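Local coordinates for fatty acid multifunctional protein (atmfp2) (Arabidopsis thaliana, PDB 2WTB) that carries out successive steps of peroxisomal fatty acid beta-oxidation, with enoyl-CoA hydratase and NAD-dependent 3-hydroxyacyl-CoA dehydrogenase activities that act during seed germination, at residues L286-F291 and K650-D655; V488-G491 and G495-V498; N637-V642 and G669-W674. One frame throughout, in Å; residues are numbered along the deposited sequence.

Contact 1: residues L286-F291 and K650-D655; sequences LIHVFF and KAADLD
His288 and Asp655 face each other from two helices far apart in sequence, 281-294 and 651-662, with His288 CA 9.3 Å from Asp655 CA and 8.3 Å from Ala652 CA. The second helix has only just begun here: Lys650 is its N-cap residue, and Ala652 and Asp655, one turn apart, present the same flank to the histidine. With CG anti to the backbone N (chi1 175°), the His288 side chain stands out from its helix and brings the far side of the imidazole to the carboxylate. CE1 lies 2.9 Å from Asp655 OD2, which sits at the ring edge, near its plane; ring and carboxylate planes are turned 69° apart. No hydrogen bond is made in the ring orientation as built. At 2.5 Å resolution the exact closeness is doubtful, since a ring turned over would put a nitrogen about where CE1 now is. The methyl of Ala652 approaches the ring obliquely, its CB 4.4 Å from His288 NE2. The other carboxylate oxygen, Asp655 OD1, accepts the amides of Met672 and Phe673 at the start of helix 671-678, and the Phe673 ring also meets the imidazole. Lys650 NZ bridges to Asp653 OD2 at 3.2 Å, coming from above the carboxylate plane, and also bonds the carbonyls of Gly295 and Lys298, just beyond helix 281-294. A serine in place of His288 would probably leave Asp655 OD2 without its neighbour at the ring edge and deprive Phe673 of its ring partner. Two amides at a helix start probably stabilise the negative charge of Asp655, and that charge would in turn tend to favour a protonated imidazole.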
ATOM      1  N   LEU A 286       9.096   5.330  -4.220  1.00 65.78           N
ATOM      2  CA  LEU A 286       8.134   4.246  -4.392  1.00 70.81           C
ATOM      3  C   LEU A 286       8.745   2.887  -4.060  1.00 75.08           C
ATOM      4  O   LEU A 286       8.071   2.006  -3.529  1.00 59.83           O
ATOM      5  CB  LEU A 286       7.578   4.234  -5.818  1.00 63.63           C
ATOM      6  CG  LEU A 286       6.583   5.340  -6.166  1.00 78.26           C
ATOM      7  CD1 LEU A 286       6.203   5.269  -7.632  1.00 75.62           C
ATOM      8  CD2 LEU A 286       5.350   5.240  -5.285  1.00 81.31           C
ATOM      9  N   ILE A 287      10.024   2.722  -4.382  1.00 62.34           N
ATOM     10  CA  ILE A 287      10.736   1.492  -4.073  1.00 60.92           C
ATOM     11  C   ILE A 287      10.923   1.345  -2.565  1.00 68.77           C
ATOM     12  O   ILE A 287      10.764   0.257  -2.014  1.00 70.63           O
ATOM     13  CB  ILE A 287      12.106   1.443  -4.779  1.00 65.42           C
ATOM     14  CG1 ILE A 287      11.927   1.143  -6.268  1.00 66.45           C
ATOM     15  CG2 ILE A 287      12.999   0.387  -4.149  1.00 63.55           C
ATOM     16  CD1 ILE A 287      13.213   1.235  -7.067  1.00 68.50           C
ATOM     17  N   HIS A 288      11.253   2.449  -1.902  1.00 73.19           N
ATOM     18  CA  HIS A 288      11.432   2.452  -0.455  1.00 77.85           C
ATOM     19  C   HIS A 288      10.122   2.120   0.258  1.00 76.33           C
ATOM     20  O   HIS A 288      10.116   1.421   1.271  1.00 58.28           O
ATOM     21  CB  HIS A 288      11.962   3.808   0.012  1.00 80.48           C
ATOM     22  CG  HIS A 288      12.073   3.936   1.501  1.00 79.58           C
ATOM     23  ND1 HIS A 288      11.060   4.446   2.280  1.00 76.19           N
ATOM     24  CD2 HIS A 288      13.083   3.627   2.347  1.00 78.15           C
ATOM     25  CE1 HIS A 288      11.439   4.444   3.548  1.00 66.17           C
ATOM     26  NE2 HIS A 288      12.661   3.952   3.615  1.00 65.76           N
ATOM     27  N   VAL A 289       9.018   2.629  -0.279  1.00 67.10           N
ATOM     28  CA  VAL A 289       7.699   2.375   0.288  1.00 61.38           C
ATOM     29  C   VAL A 289       7.332   0.905   0.136  1.00 67.51           C
ATOM     30  O   VAL A 289       6.646   0.333   0.983  1.00 80.40           O
ATOM     31  CB  VAL A 289       6.618   3.247  -0.386  1.00 74.36           C
ATOM     32  CG1 VAL A 289       5.231   2.851   0.098  1.00 58.41           C
ATOM     33  CG2 VAL A 289       6.882   4.721  -0.120  1.00 62.12           C
ATOM     34  N   PHE A 290       7.795   0.298  -0.950  1.00 63.64           N
ATOM     35  CA  PHE A 290       7.535  -1.110  -1.212  1.00 64.12           C
ATOM     36  C   PHE A 290       8.133  -1.998  -0.123  1.00 67.85           C
ATOM     37  O   PHE A 290       7.439  -2.833   0.460  1.00 76.72           O
ATOM     38  CB  PHE A 290       8.078  -1.507  -2.586  1.00 65.70           C
ATOM     39  CG  PHE A 290       8.155  -2.991  -2.806  1.00 67.52           C
ATOM     40  CD1 PHE A 290       7.010  -3.725  -3.081  1.00 58.43           C
ATOM     41  CD2 PHE A 290       9.371  -3.653  -2.741  1.00 68.99           C
ATOM     42  CE1 PHE A 290       7.079  -5.090  -3.287  1.00 50.57           C
ATOM     43  CE2 PHE A 290       9.445  -5.018  -2.945  1.00 66.29           C
ATOM     44  CZ  PHE A 290       8.297  -5.736  -3.219  1.00 65.64           C
ATOM     45  N   PHE A 291       9.420  -1.815   0.153  1.00 59.37           N
ATOM     46  CA  PHE A 291      10.103  -2.609   1.169  1.00 60.40           C
ATOM     47  C   PHE A 291       9.624  -2.280   2.582  1.00 60.60           C
ATOM     48  O   PHE A 291       9.390  -3.179   3.394  1.00 55.17           O
ATOM     49  CB  PHE A 291      11.617  -2.422   1.068  1.00 59.42           C
ATOM     50  CG  PHE A 291      12.215  -2.995  -0.182  1.00 68.96           C
ATOM     51  CD1 PHE A 291      12.608  -4.320  -0.231  1.00 73.00           C
ATOM     52  CD2 PHE A 291      12.381  -2.210  -1.309  1.00 71.30           C
ATOM     53  CE1 PHE A 291      13.157  -4.852  -1.382  1.00 81.80           C
ATOM     54  CE2 PHE A 291      12.932  -2.735  -2.461  1.00 74.98           C
ATOM     55  CZ  PHE A 291      13.319  -4.058  -2.498  1.00 79.81           C
ATOM     56  N   LYS A 650      11.247   1.685  13.919  1.00 68.67           N
ATOM     57  CA  LYS A 650      12.190   2.108  12.896  1.00 62.89           C
ATOM     58  C   LYS A 650      11.582   3.211  12.038  1.00 68.44           C
ATOM     59  O   LYS A 650      10.363   3.285  11.879  1.00 69.89           O
ATOM     60  CB  LYS A 650      12.578   0.916  12.022  1.00 48.92           C
ATOM     61  CG  LYS A 650      11.422   0.336  11.229  1.00 52.62           C
ATOM     62  CD  LYS A 650      11.833  -0.923  10.483  1.00 65.85           C
ATOM     63  CE  LYS A 650      11.754  -2.151  11.377  1.00 60.75           C
ATOM     64  NZ  LYS A 650      10.344  -2.498  11.714  1.00 55.28           N
ATOM     65  N   ALA A 651      12.437   4.066  11.488  1.00 60.66           N
ATOM     66  CA  ALA A 651      11.980   5.186  10.673  1.00 62.04           C
ATOM     67  C   ALA A 651      11.006   4.735   9.585  1.00 66.12           C
ATOM     68  O   ALA A 651       9.980   5.376   9.355  1.00 58.95           O
ATOM     69  CB  ALA A 651      13.169   5.909  10.055  1.00 55.81           C
ATOM     70  N   ALA A 652      11.327   3.624   8.926  1.00 59.59           N
ATOM     71  CA  ALA A 652      10.521   3.134   7.813  1.00 67.45           C
ATOM     72  C   ALA A 652       9.081   2.834   8.222  1.00 70.95           C
ATOM     73  O   ALA A 652       8.184   2.815   7.379  1.00 76.48           O
ATOM     74  CB  ALA A 652      11.165   1.907   7.187  1.00 71.39           C
ATOM     75  N   ASP A 653       8.864   2.597   9.512  1.00 55.53           N
ATOM     76  CA  ASP A 653       7.512   2.380  10.019  1.00 55.83           C
ATOM     77  C   ASP A 653       6.728   3.692  10.053  1.00 68.00           C
ATOM     78  O   ASP A 653       5.541   3.727   9.727  1.00 67.67           O
ATOM     79  CB  ASP A 653       7.538   1.737  11.404  1.00 51.39           C
ATOM     80  CG  ASP A 653       7.802   0.237  11.352  1.00 64.45           C
ATOM     81  OD1 ASP A 653       7.703  -0.357  10.256  1.00 56.88           O
ATOM     82  OD2 ASP A 653       8.103  -0.348  12.415  1.00 73.97           O
ATOM     83  N   LEU A 654       7.401   4.769  10.448  1.00 58.74           N
ATOM     84  CA  LEU A 654       6.792   6.093  10.447  1.00 57.71           C
ATOM     85  C   LEU A 654       6.375   6.501   9.033  1.00 69.50           C
ATOM     86  O   LEU A 654       5.331   7.128   8.841  1.00 63.93           O
ATOM     87  CB  LEU A 654       7.754   7.124  11.033  1.00 49.37           C
ATOM     88  CG  LEU A 654       8.024   7.011  12.534  1.00 60.99           C
ATOM     89  CD1 LEU A 654       8.828   8.207  13.014  1.00 67.52           C
ATOM     90  CD2 LEU A 654       6.717   6.897  13.303  1.00 51.95           C
ATOM     91  N   ASP A 655       7.194   6.138   8.050  1.00 68.35           N
ATOM     92  CA  ASP A 655       6.892   6.421   6.651  1.00 67.10           C
ATOM     93  C   ASP A 655       5.565   5.794   6.242  1.00 73.69           C
ATOM     94  O   ASP A 655       4.645   6.496   5.817  1.00 76.07           O
ATOM     95  CB  ASP A 655       8.017   5.918   5.744  1.00 68.08           C
ATOM     96  CG  ASP A 655       9.300   6.710   5.912  1.00 75.23           C
ATOM     97  OD1 ASP A 655       9.219   7.901   6.278  1.00 73.48           O
ATOM     98  OD2 ASP A 655      10.390   6.147   5.674  1.00 76.84           O
TER

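Contact 2: residues V488-G491 and G495-V498; sequences VVVG and GFAV
This is a short-range apolar contact at a turn of the chain: Val490, near the end of strand 486-491, packs against Phe496 and Ala497 in the loop that leads into helix 498-514. The backbones come within 6.3 Å between Gly491 CA and Phe496 CA, yet no hydrogen bond joins them, so methyl groups do the work. Val490 points its side chain at the loop and shares its two branches between the neighbours. CG1, anti to the carbonyl carbon (chi1 -59°), meets Ala497 CB at 3.4 Å, methyl against methyl. CG2, placed between the backbone N and the carbonyl carbon, reaches Phe496 CB at 3.8 Å, touching the root of that side chain while the two side chains cross at about a right angle. The strand is the outermost one of the mixed sheet in the NAD-binding, Rossmann-type part of the dehydrogenase, and it runs parallel to strand 459-464, with which Val488 and Val490 exchange backbone hydrogen bonds. The loop is pinned to the same neighbouring strand, because Glu461 OE2 accepts the amides of both Ala497 and Val498. Phe496 has a positive phi (46°), uncommon for a residue other than glycine, and follows Gly495, whose phi is positive too. From this bend its side chain touches Glu461 and Val463, and its ring meets that of His449 edge-to-face. The carbonyl of Gly491 comes obliquely to the same ring, its O 4.0 Å from Phe496 CD1. Val489, by contrast, packs on Ile473 and Leu477 of helix 470-482. Beyond the valines, the backbone of Gly491 bonds to Ile647, tying this edge strand to the chain that follows helix 624-644.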
ATOM      1  N   VAL A 488       1.474  -1.703  12.077  1.00 47.41           N
ATOM      2  CA  VAL A 488       2.690  -1.181  12.677  1.00 53.76           C
ATOM      3  C   VAL A 488       2.574  -1.328  14.190  1.00 53.59           C
ATOM      4  O   VAL A 488       1.514  -1.074  14.764  1.00 56.76           O
ATOM      5  CB  VAL A 488       2.942   0.295  12.309  1.00 53.95           C
ATOM      6  CG1 VAL A 488       3.406   0.406  10.869  1.00 60.16           C
ATOM      7  CG2 VAL A 488       1.692   1.127  12.545  1.00 57.25           C
ATOM      8  N   VAL A 489       3.654  -1.762  14.830  1.00 47.70           N
ATOM      9  CA  VAL A 489       3.654  -1.941  16.278  1.00 39.02           C
ATOM     10  C   VAL A 489       4.216  -0.706  16.967  1.00 38.73           C
ATOM     11  O   VAL A 489       5.424  -0.475  16.961  1.00 55.16           O
ATOM     12  CB  VAL A 489       4.464  -3.185  16.699  1.00 47.27           C
ATOM     13  CG1 VAL A 489       4.523  -3.289  18.213  1.00 55.12           C
ATOM     14  CG2 VAL A 489       3.856  -4.444  16.096  1.00 40.55           C
ATOM     15  N   VAL A 490       3.334   0.086  17.562  1.00 43.14           N
ATOM     16  CA  VAL A 490       3.744   1.330  18.201  1.00 55.49           C
ATOM     17  C   VAL A 490       3.626   1.249  19.719  1.00 62.55           C
ATOM     18  O   VAL A 490       2.963   0.358  20.254  1.00 64.96           O
ATOM     19  CB  VAL A 490       2.933   2.536  17.675  1.00 53.53           C
ATOM     20  CG1 VAL A 490       3.110   2.672  16.172  1.00 50.97           C
ATOM     21  CG2 VAL A 490       1.459   2.391  18.034  1.00 48.94           C
ATOM     22  N   GLY A 491       4.280   2.184  20.405  1.00 59.46           N
ATOM     23  CA  GLY A 491       4.301   2.197  21.856  1.00 51.92           C
ATOM     24  C   GLY A 491       3.171   3.008  22.454  1.00 59.11           C
ATOM     25  O   GLY A 491       2.525   3.795  21.762  1.00 65.36           O
ATOM     26  N   GLY A 495      -1.490   9.737  21.650  1.00 62.49           N
ATOM     27  CA  GLY A 495      -1.710   9.699  20.214  1.00 66.71           C
ATOM     28  C   GLY A 495      -0.879   8.664  19.475  1.00 69.45           C
ATOM     29  O   GLY A 495      -0.781   8.699  18.245  1.00 67.91           O
ATOM     30  N   PHE A 496      -0.280   7.745  20.224  1.00 57.74           N
ATOM     31  CA  PHE A 496       0.546   6.689  19.646  1.00 51.91           C
ATOM     32  C   PHE A 496       1.516   7.221  18.589  1.00 52.73           C
ATOM     33  O   PHE A 496       2.436   7.975  18.907  1.00 58.23           O
ATOM     34  CB  PHE A 496      -0.333   5.582  19.061  1.00 50.53           C
ATOM     35  CG  PHE A 496      -1.487   5.198  19.942  1.00 54.15           C
ATOM     36  CD1 PHE A 496      -1.293   4.955  21.292  1.00 57.77           C
ATOM     37  CD2 PHE A 496      -2.763   5.071  19.420  1.00 65.53           C
ATOM     38  CE1 PHE A 496      -2.352   4.601  22.108  1.00 53.32           C
ATOM     39  CE2 PHE A 496      -3.827   4.714  20.231  1.00 65.74           C
ATOM     40  CZ  PHE A 496      -3.621   4.480  21.577  1.00 58.01           C
ATOM     41  N   ALA A 497       1.306   6.831  17.336  1.00 57.05           N
ATOM     42  CA  ALA A 497       2.193   7.245  16.250  1.00 60.93           C
ATOM     43  C   ALA A 497       1.504   8.140  15.221  1.00 64.45           C
ATOM     44  O   ALA A 497       1.931   9.267  14.987  1.00 63.92           O
ATOM     45  CB  ALA A 497       2.802   6.032  15.566  1.00 56.42           C
ATOM     46  N   VAL A 498       0.441   7.627  14.610  1.00 69.96           N
ATOM     47  CA  VAL A 498      -0.228   8.320  13.510  1.00 72.98           C
ATOM     48  C   VAL A 498      -0.808   9.677  13.909  1.00 69.92           C
ATOM     49  O   VAL A 498      -0.431  10.707  13.355  1.00 62.21           O
ATOM     50  CB  VAL A 498      -1.345   7.452  12.900  1.00 66.19           C
ATOM     51  CG1 VAL A 498      -2.044   8.201  11.778  1.00 61.42           C
ATOM     52  CG2 VAL A 498      -0.772   6.136  12.398  1.00 53.61           C
TER

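Contact 3: residues N637-V642 and G669-W674; sequences NEACRV and GGIMFW
Ala639 and Met672 bury most of the surface in this helix-to-helix contact, which joins helix 624-644 to the first turn of helix 671-678 in the helical C-terminal part of the dehydrogenase region. Their CA atoms lie 7.4 Å apart, a close approach that the single methyl of Ala639 allows. That methyl has two neighbours on the facing helix: Ala639 CB is 3.7 Å from Met672 SD and 3.9 Å from Ile671 CG2. Met672 leaves its helix with CG anti to the carbonyl carbon, then bends at both further torsions (chi2 -71°, chi3 -67°), folding the thioether back so that the sulfur, and not an extended chain, meets the alanine. Leu654 of helix 651-662 packs against both Ala639 and Met672, while Met501 of helix 498-514 touches Ala639 and Ile671, so the site is an apolar junction of four helices. Gly670, the N-cap residue, has backbone angles that call for glycine; its carbonyl O accepts Trp674 N at 2.7 Å and closes the first turn. Another flank of helix 624-644 is polar, though Glu638 is buried: its carboxylate forms a salt bridge with Arg641 and also pairs with Arg500 and Arg561. At the end of the bent methionine, the CE methyl approaches Cys640, with Met672 CE 4.3 Å from Cys640 SG.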
ATOM      1  N   ASN A 637       9.477  17.161  12.811  1.00 58.72           N
ATOM      2  CA  ASN A 637       9.951  17.397  14.166  1.00 69.68           C
ATOM      3  C   ASN A 637       9.317  16.421  15.155  1.00 73.42           C
ATOM      4  O   ASN A 637       9.992  15.880  16.030  1.00 78.50           O
ATOM      5  CB  ASN A 637       9.648  18.838  14.578  1.00 55.23           C
ATOM      6  CG  ASN A 637      10.454  19.284  15.776  1.00 66.55           C
ATOM      7  OD1 ASN A 637      11.459  18.666  16.129  1.00 66.77           O
ATOM      8  ND2 ASN A 637      10.022  20.369  16.407  1.00 70.09           N
ATOM      9  N   GLU A 638       8.016  16.199  15.001  1.00 64.67           N
ATOM     10  CA  GLU A 638       7.272  15.337  15.908  1.00 59.82           C
ATOM     11  C   GLU A 638       7.577  13.872  15.628  1.00 64.37           C
ATOM     12  O   GLU A 638       7.678  13.061  16.549  1.00 67.07           O
ATOM     13  CB  GLU A 638       5.771  15.602  15.785  1.00 59.80           C
ATOM     14  CG  GLU A 638       4.939  14.973  16.888  1.00 66.55           C
ATOM     15  CD  GLU A 638       5.298  15.504  18.263  1.00 71.51           C
ATOM     16  OE1 GLU A 638       5.584  16.714  18.382  1.00 76.49           O
ATOM     17  OE2 GLU A 638       5.288  14.710  19.227  1.00 73.28           O
ATOM     18  N   ALA A 639       7.725  13.541  14.348  1.00 59.96           N
ATOM     19  CA  ALA A 639       8.088  12.192  13.944  1.00 48.45           C
ATOM     20  C   ALA A 639       9.413  11.791  14.578  1.00 65.66           C
ATOM     21  O   ALA A 639       9.615  10.632  14.938  1.00 80.35           O
ATOM     22  CB  ALA A 639       8.177  12.098  12.432  1.00 47.85           C
ATOM     23  N   CYS A 640      10.315  12.759  14.714  1.00 65.24           N
ATOM     24  CA  CYS A 640      11.622  12.511  15.307  1.00 63.81           C
ATOM     25  C   CYS A 640      11.521  12.253  16.805  1.00 65.27           C
ATOM     26  O   CYS A 640      12.223  11.398  17.340  1.00 66.61           O
ATOM     27  CB  CYS A 640      12.572  13.674  15.026  1.00 69.09           C
ATOM     28  SG  CYS A 640      13.096  13.781  13.304  1.00 71.99           S
ATOM     29  N   ARG A 641      10.650  12.999  17.479  1.00 62.08           N
ATOM     30  CA  ARG A 641      10.369  12.754  18.887  1.00 55.47           C
ATOM     31  C   ARG A 641       9.861  11.325  19.054  1.00 69.49           C
ATOM     32  O   ARG A 641      10.335  10.576  19.910  1.00 64.19           O
ATOM     33  CB  ARG A 641       9.319  13.736  19.407  1.00 52.74           C
ATOM     34  CG  ARG A 641       9.743  15.196  19.392  1.00 60.51           C
ATOM     35  CD  ARG A 641       8.738  16.057  20.149  1.00 63.69           C
ATOM     36  NE  ARG A 641       9.184  17.440  20.300  1.00 65.97           N
ATOM     37  CZ  ARG A 641       8.825  18.432  19.491  1.00 74.68           C
ATOM     38  NH1 ARG A 641       8.016  18.194  18.467  1.00 77.88           N
ATOM     39  NH2 ARG A 641       9.276  19.661  19.703  1.00 69.32           N
ATOM     40  N   VAL A 642       8.893  10.957  18.221  1.00 61.90           N
ATOM     41  CA  VAL A 642       8.332   9.612  18.236  1.00 65.55           C
ATOM     42  C   VAL A 642       9.400   8.558  17.970  1.00 68.89           C
ATOM     43  O   VAL A 642       9.450   7.527  18.640  1.00 80.33           O
ATOM     44  CB  VAL A 642       7.205   9.466  17.196  1.00 60.35           C
ATOM     45  CG1 VAL A 642       6.935   7.999  16.898  1.00 56.31           C
ATOM     46  CG2 VAL A 642       5.946  10.162  17.681  1.00 53.34           C
ATOM     47  N   GLY A 669       8.267   8.846  -0.525  1.00 83.76           N
ATOM     48  CA  GLY A 669       8.890   7.886   0.372  1.00 81.09           C
ATOM     49  C   GLY A 669       8.294   7.780   1.765  1.00 74.24           C
ATOM     50  O   GLY A 669       8.334   6.716   2.382  1.00 67.68           O
ATOM     51  N   GLY A 670       7.745   8.883   2.264  1.00 63.81           N
ATOM     52  CA  GLY A 670       7.207   8.920   3.610  1.00 64.62           C
ATOM     53  C   GLY A 670       7.742  10.116   4.370  1.00 64.94           C
ATOM     54  O   GLY A 670       8.738  10.712   3.969  1.00 58.79           O
ATOM     55  N   ILE A 671       7.090  10.462   5.474  1.00 71.69           N
ATOM     56  CA  ILE A 671       7.432  11.668   6.222  1.00 66.20           C
ATOM     57  C   ILE A 671       8.916  11.720   6.595  1.00 61.24           C
ATOM     58  O   ILE A 671       9.524  12.788   6.591  1.00 64.49           O
ATOM     59  CB  ILE A 671       6.566  11.810   7.492  1.00 77.05           C
ATOM     60  CG1 ILE A 671       6.054  13.243   7.646  1.00 90.87           C
ATOM     61  CG2 ILE A 671       7.340  11.371   8.725  1.00 84.95           C
ATOM     62  CD1 ILE A 671       7.102  14.218   8.113  1.00 96.20           C
ATOM     63  N   MET A 672       9.501  10.566   6.905  1.00 63.63           N
ATOM     64  CA  MET A 672      10.903  10.516   7.312  1.00 68.62           C
ATOM     65  C   MET A 672      11.836  10.411   6.111  1.00 71.17           C
ATOM     66  O   MET A 672      12.856  11.097   6.050  1.00 73.23           O
ATOM     67  CB  MET A 672      11.151   9.361   8.286  1.00 72.39           C
ATOM     68  CG  MET A 672      10.429   9.503   9.618  1.00 74.02           C
ATOM     69  SD  MET A 672      11.103  10.803  10.674  1.00 68.21           S
ATOM     70  CE  MET A 672      12.716  10.123  11.056  1.00 71.47           C
ATOM     71  N   PHE A 673      11.487   9.553   5.159  1.00 55.22           N
ATOM     72  CA  PHE A 673      12.258   9.434   3.925  1.00 61.15           C
ATOM     73  C   PHE A 673      12.331  10.780   3.206  1.00 72.91           C
ATOM     74  O   PHE A 673      13.350  11.121   2.605  1.00 81.99           O
ATOM     75  CB  PHE A 673      11.643   8.377   3.007  1.00 57.52           C
ATOM     76  CG  PHE A 673      12.394   8.178   1.720  1.00 66.90           C
ATOM     77  CD1 PHE A 673      13.308   7.148   1.588  1.00 65.93           C
ATOM     78  CD2 PHE A 673      12.181   9.018   0.637  1.00 70.25           C
ATOM     79  CE1 PHE A 673      13.997   6.959   0.402  1.00 70.54           C
ATOM     80  CE2 PHE A 673      12.870   8.835  -0.549  1.00 72.62           C
ATOM     81  CZ  PHE A 673      13.776   7.805  -0.667  1.00 64.74           C
ATOM     82  N   TRP A 674      11.240  11.539   3.276  1.00 72.96           N
ATOM     83  CA  TRP A 674      11.160  12.849   2.641  1.00 67.75           C
ATOM     84  C   TRP A 674      12.022  13.856   3.390  1.00 71.24           C
ATOM     85  O   TRP A 674      12.717  14.666   2.779  1.00 63.87           O
ATOM     86  CB  TRP A 674       9.704  13.322   2.588  1.00 62.73           C
ATOM     87  CG  TRP A 674       9.521  14.709   2.047  1.00 73.76           C
ATOM     88  CD1 TRP A 674       9.659  15.107   0.749  1.00 71.81           C
ATOM     89  CD2 TRP A 674       9.147  15.880   2.786  1.00 68.05           C
ATOM     90  NE1 TRP A 674       9.405  16.451   0.636  1.00 66.18           N
ATOM     91  CE2 TRP A 674       9.087  16.951   1.872  1.00 64.52           C
ATOM     92  CE3 TRP A 674       8.864  16.129   4.133  1.00 66.88           C
ATOM     93  CZ2 TRP A 674       8.753  18.248   2.259  1.00 68.84           C
ATOM     94  CZ3 TRP A 674       8.532  17.418   4.517  1.00 76.00           C
ATOM     95  CH2 TRP A 674       8.480  18.462   3.582  1.00 74.89           C
TER

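The three contacts lie close together in space, with centres about 15 Å (contacts 1 and 2), 11 Å (1 and 3) and 13 Å (2 and 3) apart. Along the sequence, both segments of contact 2 fall between those of contact 1, whereas the segments of contacts 1 and 3 alternate. Helices 624-644, 651-662 and 671-678 follow one another, so contacts 1 and 3 share this run and touch directly, as with Leu654 CD1 on Ala639 O. Contacts 1 and 2 meet where Asp653 O lies 4.1 Å from Val488 CG1. Helix 651-662 thus lies among helix 281-294, the edge of the NAD-binding sheet and the C-terminal helices, joining these parts of the multifunctional chain.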